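Local coordinates for protein O-methyltransferase family 2 (Planctopirus limnophila, PDB 5I2H) that binds the flavone apigenin and probably works as a dimeric O-methyltransferase that uses S-adenosyl-L-methionine, at residues D178-G183 with L358-K363; A263-L268 with R296-D301. One frame throughout, in Å; residues are numbered along the deposited sequence.

Contacts 1 and 2 share one mixed beta sheet, and their centres are about 8 Å apart. Contact 2 pairs two parallel strands of that sheet; contact 1 packs the end of helix 154-179 against strand 357-362, the antiparallel neighbour of strand 296-301. In sequence, both strands of contact 2 fall between the two segments of contact 1. Two probable hydrogen bonds join them: Ile359 N to Ile299 O at 2.7 Å, strand to strand, and Arg296 NH1 to Pro181 O at 2.9 Å, from a side chain to the loop after the helix. Toward the ligand, the side chain of His300 in contact 2 lies about 10 Å from bound apigenin, whose pocket includes Leu161, Leu165 and Arg168 of helix 154-179.

Contact 1 of 2, residues D178-G183 with L358-K363; sequences DVLPAG and LILSEK
Where helix 154-179 gives way to loop, Val179, Leu180 and Pro181 present an uneven apolar surface to strand 357-362, and Leu358 and Leu360 supply the matching relief. Leu358 is the main bump. With CG anti to the backbone N (chi1 168°), it carries CD2 up to the chain just past the helix, where it meets Leu180 CD1 at 4.0 Å and, almost as closely, Leu180 CA at 4.1 Å. Val179 CG2 completes the hollow that receives this methyl, 4.3 Å from Leu358 CD2. Leu180 also has its CG anti to the backbone N, which brings CD1 down to the strand, where it meets the Leu358 side chain at a slant.

The fit is reciprocal. Leu180 CD1 faces the notch between the two strand leucines, and it lies 4.3 Å from Leu360 CD2 as well. Beyond it, Pro181 and Leu360 meet tip to tip, Pro181 CD against Leu360 CD2 at 3.8 Å, the closest approach between the two segments. Leu298 of strand 296-301 touches Leu180, Leu358 and Leu360, while Ile350 of strand 345-351 touches Val179 and Leu360. The contact thus seats the helix end on one face of the sheet of a Rossmann-like methyltransferase domain.

No hydrogen bond crosses between the segments. Leu180 O is hydrogen-bonded to Tyr218 OH and Pro181 O to Arg296, so these polar groups are satisfied elsewhere, and the interface itself rests on nondirectional methyl and methylene packing and on its partial burial from water.

Contact 2 of 2, residues A263-L268 with R296-D301; sequences ADDILL and RLLIHD
Asp265 and Arg296 both place CG anti to the carbonyl carbon (chi1 -67° and -59°), so their side chains rise side by side from one face of the sheet; a bend in the arginine chain at chi3 (-62°) then turns the edge of its guanidinium to the carboxylate. They stand on paired strands of a beta-alpha-beta unit, strand 265-269, helix 277-289 and strand 296-301, within the Rossmann-like O-methyltransferase domain. The grip is side-on: NE of Arg296 reaches OD1 of Asp265 and NH2 reaches OD2, each at 2.8 Å and nearly straight. Both oxygens lie in the guanidinium plane, but the nitrogens meet them from above the carboxylate plane. Arg198 also forms a salt bridge to Asp265 OD1, which would favour the ionised carboxylate. An alanine in place of Arg296 would probably deprive the buried Asp265 of two of its bonds, leaving Arg198 to balance its charge, and loosen the tie to the turn after helix 154-179.

Parallel pairing runs through five backbone bonds, from Arg296 N to Asp264 O at 2.9 Å to His300 N to Leu268 O. On the Asp265 face, Leu267 crosses Leu298 at about a right angle, CD1 to CB 3.8 Å; on the other, Leu268 CD1 meets Leu297 CD1 at 4.0 Å. Asp301 OD1 is hydrogen-bonded to His273 ND1, a residue of the apigenin pocket, while a water donates to both Asp301 OD2 (2.8 Å) and Leu268 O (2.9 Å).

Contact 1 of 2, residues D178-G183 with L358-K363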
ATOM      1  N   ASP A 178      -9.720 -13.724 -25.943  1.00 11.62           N
ATOM      2  CA  ASP A 178      -8.772 -13.601 -27.036  1.00 13.48           C
ATOM      3  C   ASP A 178      -7.717 -14.703 -26.996  1.00 13.51           C
ATOM      4  O   ASP A 178      -7.256 -15.163 -28.056  1.00 16.06           O
ATOM      5  CB  ASP A 178      -8.120 -12.215 -26.992  1.00 17.73           C
ATOM      6  CG  ASP A 178      -7.171 -11.984 -28.148  1.00 22.48           C
ATOM      7  OD1 ASP A 178      -7.624 -12.008 -29.311  1.00 22.90           O
ATOM      8  OD2 ASP A 178      -5.964 -11.791 -27.882  1.00 24.87           O
ATOM      9  N   VAL A 179      -7.304 -15.141 -25.810  1.00 12.08           N
ATOM     10  CA  VAL A 179      -6.207 -16.115 -25.740  1.00 12.64           C
ATOM     11  C   VAL A 179      -6.670 -17.552 -25.546  1.00 13.23           C
ATOM     12  O   VAL A 179      -5.832 -18.464 -25.620  1.00 16.07           O
ATOM     13  CB  VAL A 179      -5.181 -15.772 -24.641  1.00 14.31           C
ATOM     14  CG1 VAL A 179      -4.650 -14.350 -24.858  1.00 15.35           C
ATOM     15  CG2 VAL A 179      -5.787 -15.950 -23.246  1.00 15.82           C
ATOM     16  N   LEU A 180      -7.958 -17.794 -25.312  1.00 12.65           N
ATOM     17  CA  LEU A 180      -8.425 -19.173 -25.201  1.00 12.55           C
ATOM     18  C   LEU A 180      -8.346 -19.878 -26.551  1.00 15.13           C
ATOM     19  O   LEU A 180      -9.006 -19.439 -27.501  1.00 17.02           O
ATOM     20  CB  LEU A 180      -9.857 -19.209 -24.691  1.00 11.60           C
ATOM     21  CG  LEU A 180     -10.450 -20.609 -24.600  1.00 12.24           C
ATOM     22  CD1 LEU A 180      -9.736 -21.434 -23.539  1.00 12.66           C
ATOM     23  CD2 LEU A 180     -11.926 -20.486 -24.285  1.00 12.81           C
ATOM     24  N   PRO A 181      -7.577 -20.961 -26.686  1.00 16.55           N
ATOM     25  CA  PRO A 181      -7.534 -21.678 -27.971  1.00 18.73           C
ATOM     26  C   PRO A 181      -8.859 -22.374 -28.258  1.00 17.37           C
ATOM     27  O   PRO A 181      -9.594 -22.738 -27.345  1.00 18.66           O
ATOM     28  CB  PRO A 181      -6.395 -22.695 -27.782  1.00 20.74           C
ATOM     29  CG  PRO A 181      -5.562 -22.168 -26.596  1.00 19.61           C
ATOM     30  CD  PRO A 181      -6.617 -21.501 -25.707  1.00 17.07           C
ATOM     31  N   ALA A 182      -9.155 -22.572 -29.550  1.00 20.14           N
ATOM     32  CA  ALA A 182     -10.408 -23.231 -29.935  1.00 22.89           C
ATOM     33  C   ALA A 182     -10.530 -24.651 -29.379  1.00 24.95           C
ATOM     34  O   ALA A 182     -11.646 -25.135 -29.164  1.00 24.21           O
ATOM     35  CB  ALA A 182     -10.538 -23.276 -31.463  1.00 24.19           C
ATOM     36  N   GLY A 183      -9.416 -25.352 -29.184  1.00 26.49           N
ATOM     37  CA  GLY A 183      -9.501 -26.753 -28.795  1.00 27.79           C
ATOM     38  C   GLY A 183     -10.074 -27.635 -29.908  1.00 27.72           C
ATOM     39  O   GLY A 183     -10.237 -27.231 -31.057  1.00 29.26           O
ATOM     40  N   LEU A 358      -4.269 -17.974 -17.550  1.00  9.69           N
ATOM     41  CA  LEU A 358      -5.107 -19.098 -17.954  1.00  8.49           C
ATOM     42  C   LEU A 358      -4.210 -20.328 -17.980  1.00 10.73           C
ATOM     43  O   LEU A 358      -3.275 -20.413 -18.793  1.00 13.36           O
ATOM     44  CB  LEU A 358      -5.749 -18.840 -19.319  1.00  9.22           C
ATOM     45  CG  LEU A 358      -6.404 -20.058 -19.980  1.00  9.91           C
ATOM     46  CD1 LEU A 358      -7.513 -20.710 -19.107  1.00 15.42           C
ATOM     47  CD2 LEU A 358      -6.942 -19.662 -21.374  1.00 12.73           C
ATOM     48  N   ILE A 359      -4.467 -21.258 -17.068  1.00  9.81           N
ATOM     49  CA  ILE A 359      -3.756 -22.529 -17.018  1.00 10.41           C
ATOM     50  C   ILE A 359      -4.628 -23.556 -17.725  1.00 11.51           C
ATOM     51  O   ILE A 359      -5.728 -23.865 -17.260  1.00 12.32           O
ATOM     52  CB  ILE A 359      -3.476 -22.946 -15.567  1.00 11.81           C
ATOM     53  CG1 ILE A 359      -2.725 -21.848 -14.820  1.00 14.49           C
ATOM     54  CG2 ILE A 359      -2.744 -24.312 -15.486  1.00 13.19           C
ATOM     55  CD1 ILE A 359      -2.726 -22.150 -13.317  1.00 16.92           C
ATOM     56  N   LEU A 360      -4.129 -24.108 -18.825  1.00 12.06           N
ATOM     57  CA  LEU A 360      -4.870 -25.042 -19.661  1.00 12.30           C
ATOM     58  C   LEU A 360      -4.375 -26.462 -19.426  1.00 12.18           C
ATOM     59  O   LEU A 360      -3.162 -26.699 -19.439  1.00 13.86           O
ATOM     60  CB  LEU A 360      -4.704 -24.685 -21.139  1.00 16.53           C
ATOM     61  CG  LEU A 360      -5.431 -23.465 -21.641  1.00 24.68           C
ATOM     62  CD1 LEU A 360      -4.410 -22.463 -22.050  1.00 29.70           C
ATOM     63  CD2 LEU A 360      -6.276 -23.888 -22.828  1.00 28.65           C
ATOM     64  N   SER A 361      -5.314 -27.385 -19.193  0.56 12.95           N
ATOM     65  CA  SER A 361      -5.018 -28.804 -19.055  0.56 12.10           C
ATOM     66  C   SER A 361      -6.071 -29.606 -19.809  0.56 11.76           C
ATOM     67  O   SER A 361      -7.186 -29.130 -20.055  0.56 12.57           O
ATOM     68  CB  SER A 361      -4.976 -29.231 -17.589  0.56 10.68           C
ATOM     69  OG  SER A 361      -4.093 -28.411 -16.850  0.56 11.30           O
ATOM     70  N   GLU A 362      -5.707 -30.839 -20.170  0.56 11.83           N
ATOM     71  CA  GLU A 362      -6.516 -31.642 -21.078  0.56 13.20           C
ATOM     72  C   GLU A 362      -6.803 -33.012 -20.473  0.56 13.27           C
ATOM     73  O   GLU A 362      -5.917 -33.649 -19.897  0.56 14.05           O
ATOM     74  CB  GLU A 362      -5.814 -31.796 -22.441  0.56 16.04           C
ATOM     75  CG  GLU A 362      -6.689 -32.426 -23.506  0.56 18.74           C
ATOM     76  CD  GLU A 362      -6.025 -32.487 -24.880  0.56 23.05           C
ATOM     77  OE1 GLU A 362      -5.431 -31.478 -25.321  0.56 25.27           O
ATOM     78  OE2 GLU A 362      -6.097 -33.547 -25.522  0.56 24.96           O
ATOM     79  N   LYS A 363      -8.050 -33.459 -20.606  1.00 12.74           N
ATOM     80  CA  LYS A 363      -8.441 -34.768 -20.103  1.00 15.37           C
ATOM     81  C   LYS A 363      -7.834 -35.831 -20.997  1.00 18.48           C
ATOM     82  O   LYS A 363      -7.984 -35.777 -22.226  1.00 19.92           O
ATOM     83  CB  LYS A 363      -9.965 -34.916 -20.098  1.00 15.61           C
ATOM     84  CG  LYS A 363     -10.457 -36.301 -19.641  1.00 17.16           C
ATOM     85  CD  LYS A 363     -10.505 -36.346 -18.111  1.00 19.01           C
ATOM     86  CE  LYS A 363     -11.084 -37.622 -17.595  1.00 20.44           C
ATOM     87  NZ  LYS A 363     -12.545 -37.547 -17.338  1.00 24.02           N
TER

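Contact 2 of 2, residues A263-L268 with R296-D301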
ATOM      1  N   ALA A 263     -20.075 -31.125 -20.338  1.00 12.64           N
ATOM      2  CA  ALA A 263     -19.357 -29.986 -20.889  1.00 10.86           C
ATOM      3  C   ALA A 263     -18.071 -30.456 -21.536  1.00 11.90           C
ATOM      4  O   ALA A 263     -17.502 -31.477 -21.141  1.00 14.54           O
ATOM      5  CB  ALA A 263     -19.038 -28.964 -19.796  1.00 12.12           C
ATOM      6  N   ASP A 264     -17.607 -29.684 -22.520  1.00 11.11           N
ATOM      7  CA  ASP A 264     -16.292 -29.924 -23.107  1.00 11.42           C
ATOM      8  C   ASP A 264     -15.188 -29.247 -22.296  1.00 10.12           C
ATOM      9  O   ASP A 264     -14.131 -29.833 -22.066  1.00 11.91           O
ATOM     10  CB  ASP A 264     -16.257 -29.398 -24.540  1.00 11.65           C
ATOM     11  CG  ASP A 264     -17.201 -30.162 -25.467  1.00 14.79           C
ATOM     12  OD1 ASP A 264     -16.924 -31.351 -25.768  1.00 16.90           O
ATOM     13  OD2 ASP A 264     -18.214 -29.590 -25.895  1.00 15.88           O
ATOM     14  N   ASP A 265     -15.406 -27.998 -21.903  1.00  9.99           N
ATOM     15  CA  ASP A 265     -14.450 -27.198 -21.137  1.00  8.66           C
ATOM     16  C   ASP A 265     -15.096 -26.811 -19.822  1.00 10.01           C
ATOM     17  O   ASP A 265     -16.277 -26.436 -19.807  1.00  9.63           O
ATOM     18  CB  ASP A 265     -14.074 -25.909 -21.865  1.00 11.05           C
ATOM     19  CG  ASP A 265     -13.285 -26.173 -23.150  1.00 11.54           C
ATOM     20  OD1 ASP A 265     -12.507 -27.139 -23.170  1.00 11.51           O
ATOM     21  OD2 ASP A 265     -13.454 -25.423 -24.121  1.00 13.26           O
ATOM     22  N   ILE A 266     -14.320 -26.847 -18.737  1.00  8.56           N
ATOM     23  CA  ILE A 266     -14.790 -26.383 -17.436  1.00  9.04           C
ATOM     24  C   ILE A 266     -13.856 -25.279 -16.961  1.00  9.95           C
ATOM     25  O   ILE A 266     -12.635 -25.477 -16.904  1.00 10.91           O
ATOM     26  CB  ILE A 266     -14.869 -27.528 -16.417  1.00 10.09           C
ATOM     27  CG1 ILE A 266     -15.927 -28.521 -16.898  1.00 11.36           C
ATOM     28  CG2 ILE A 266     -15.208 -26.969 -15.041  1.00 12.72           C
ATOM     29  CD1 ILE A 266     -16.003 -29.773 -16.054  1.00 12.77           C
ATOM     30  N   LEU A 267     -14.425 -24.115 -16.645  1.00  7.94           N
ATOM     31  CA  LEU A 267     -13.677 -22.938 -16.203  1.00  6.79           C
ATOM     32  C   LEU A 267     -13.825 -22.761 -14.687  1.00  9.25           C
ATOM     33  O   LEU A 267     -14.951 -22.751 -14.145  1.00  9.64           O
ATOM     34  CB  LEU A 267     -14.188 -21.696 -16.945  1.00  5.88           C
ATOM     35  CG  LEU A 267     -13.589 -20.350 -16.502  1.00  8.04           C
ATOM     36  CD1 LEU A 267     -12.054 -20.353 -16.725  1.00  9.18           C
ATOM     37  CD2 LEU A 267     -14.247 -19.171 -17.231  1.00  9.30           C
ATOM     38  N   LEU A 268     -12.698 -22.612 -14.017  1.00  7.31           N
ATOM     39  CA  LEU A 268     -12.610 -22.236 -12.602  1.00  7.97           C
ATOM     40  C   LEU A 268     -11.846 -20.919 -12.590  1.00  8.38           C
ATOM     41  O   LEU A 268     -10.608 -20.918 -12.606  1.00  8.82           O
ATOM     42  CB  LEU A 268     -11.858 -23.281 -11.773  1.00  8.03           C
ATOM     43  CG  LEU A 268     -12.516 -24.675 -11.765  1.00  9.07           C
ATOM     44  CD1 LEU A 268     -11.663 -25.740 -11.077  1.00  9.87           C
ATOM     45  CD2 LEU A 268     -13.943 -24.594 -11.190  1.00 14.34           C
ATOM     46  N   ARG A 296     -11.238 -29.983 -21.545  1.00  9.91           N
ATOM     47  CA  ARG A 296     -10.233 -29.143 -20.901  1.00 10.13           C
ATOM     48  C   ARG A 296     -10.704 -28.645 -19.551  1.00 10.10           C
ATOM     49  O   ARG A 296     -11.870 -28.284 -19.380  1.00 11.37           O
ATOM     50  CB  ARG A 296      -9.862 -27.938 -21.781  1.00  9.16           C
ATOM     51  CG  ARG A 296      -9.306 -28.413 -23.142  1.00 10.99           C
ATOM     52  CD  ARG A 296      -8.944 -27.236 -24.042  1.00 12.23           C
ATOM     53  NE  ARG A 296     -10.100 -26.383 -24.387  1.00 13.00           N
ATOM     54  CZ  ARG A 296     -10.021 -25.314 -25.172  1.00 12.22           C
ATOM     55  NH1 ARG A 296      -8.841 -24.963 -25.676  1.00 14.33           N
ATOM     56  NH2 ARG A 296     -11.112 -24.601 -25.452  1.00 14.35           N
ATOM     57  N   LEU A 297      -9.771 -28.588 -18.608  1.00  9.80           N
ATOM     58  CA  LEU A 297      -9.955 -27.829 -17.394  1.00  9.94           C
ATOM     59  C   LEU A 297      -9.209 -26.513 -17.571  1.00  9.35           C
ATOM     60  O   LEU A 297      -7.992 -26.500 -17.824  1.00 11.24           O
ATOM     61  CB  LEU A 297      -9.464 -28.606 -16.167  1.00 10.37           C
ATOM     62  CG  LEU A 297      -9.609 -27.862 -14.843  1.00 11.92           C
ATOM     63  CD1 LEU A 297     -11.093 -27.730 -14.508  1.00 13.32           C
ATOM     64  CD2 LEU A 297      -8.838 -28.612 -13.757  1.00 12.30           C
ATOM     65  N   LEU A 298      -9.941 -25.422 -17.468  1.00  7.55           N
ATOM     66  CA  LEU A 298      -9.409 -24.061 -17.588  1.00  8.36           C
ATOM     67  C   LEU A 298      -9.360 -23.463 -16.194  1.00  8.88           C
ATOM     68  O   LEU A 298     -10.409 -23.180 -15.596  1.00 10.35           O
ATOM     69  CB  LEU A 298     -10.287 -23.212 -18.502  1.00  7.04           C
ATOM     70  CG  LEU A 298     -10.593 -23.832 -19.876  1.00  9.30           C
ATOM     71  CD1 LEU A 298     -11.657 -22.977 -20.600  1.00  9.68           C
ATOM     72  CD2 LEU A 298      -9.381 -24.135 -20.751  1.00 13.16           C
ATOM     73  N   ILE A 299      -8.156 -23.261 -15.668  1.00  8.42           N
ATOM     74  CA  ILE A 299      -7.999 -22.588 -14.378  1.00  8.15           C
ATOM     75  C   ILE A 299      -7.541 -21.173 -14.681  1.00  9.99           C
ATOM     76  O   ILE A 299      -6.523 -20.984 -15.361  1.00 12.28           O
ATOM     77  CB  ILE A 299      -6.990 -23.324 -13.472  1.00  8.01           C
ATOM     78  CG1 ILE A 299      -7.562 -24.685 -13.049  1.00  9.98           C
ATOM     79  CG2 ILE A 299      -6.649 -22.484 -12.251  1.00  9.63           C
ATOM     80  CD1 ILE A 299      -6.509 -25.588 -12.397  1.00 10.74           C
ATOM     81  N   HIS A 300      -8.293 -20.176 -14.204  1.00  8.45           N
ATOM     82  CA  HIS A 300      -7.949 -18.777 -14.441  1.00  7.67           C
ATOM     83  C   HIS A 300      -7.725 -18.130 -13.085  1.00  8.39           C
ATOM     84  O   HIS A 300      -8.654 -18.038 -12.286  1.00 10.51           O
ATOM     85  CB  HIS A 300      -9.049 -18.068 -15.232  1.00  8.20           C
ATOM     86  CG  HIS A 300      -8.737 -16.644 -15.579  1.00  8.94           C
ATOM     87  ND1 HIS A 300      -9.600 -15.614 -15.277  1.00 12.43           N
ATOM     88  CD2 HIS A 300      -7.667 -16.074 -16.200  1.00  8.73           C
ATOM     89  CE1 HIS A 300      -9.078 -14.467 -15.695  1.00 12.66           C
ATOM     90  NE2 HIS A 300      -7.912 -14.718 -16.257  1.00 11.49           N
ATOM     91  N   ASP A 301      -6.486 -17.736 -12.793  1.00  7.82           N
ATOM     92  CA  ASP A 301      -6.211 -17.265 -11.445  1.00  7.79           C
ATOM     93  C   ASP A 301      -4.913 -16.473 -11.483  1.00  8.60           C
ATOM     94  O   ASP A 301      -4.301 -16.292 -12.549  1.00  9.88           O
ATOM     95  CB  ASP A 301      -6.160 -18.453 -10.454  1.00  9.06           C
ATOM     96  CG  ASP A 301      -6.737 -18.085  -9.102  1.00 10.75           C
ATOM     97  OD1 ASP A 301      -6.142 -17.199  -8.451  1.00 10.33           O
ATOM     98  OD2 ASP A 301      -7.805 -18.624  -8.732  1.00 12.60           O
TER
HETATM   99  O   HOH W   1      -9.529 -20.509  -9.916  1.00  8.26           O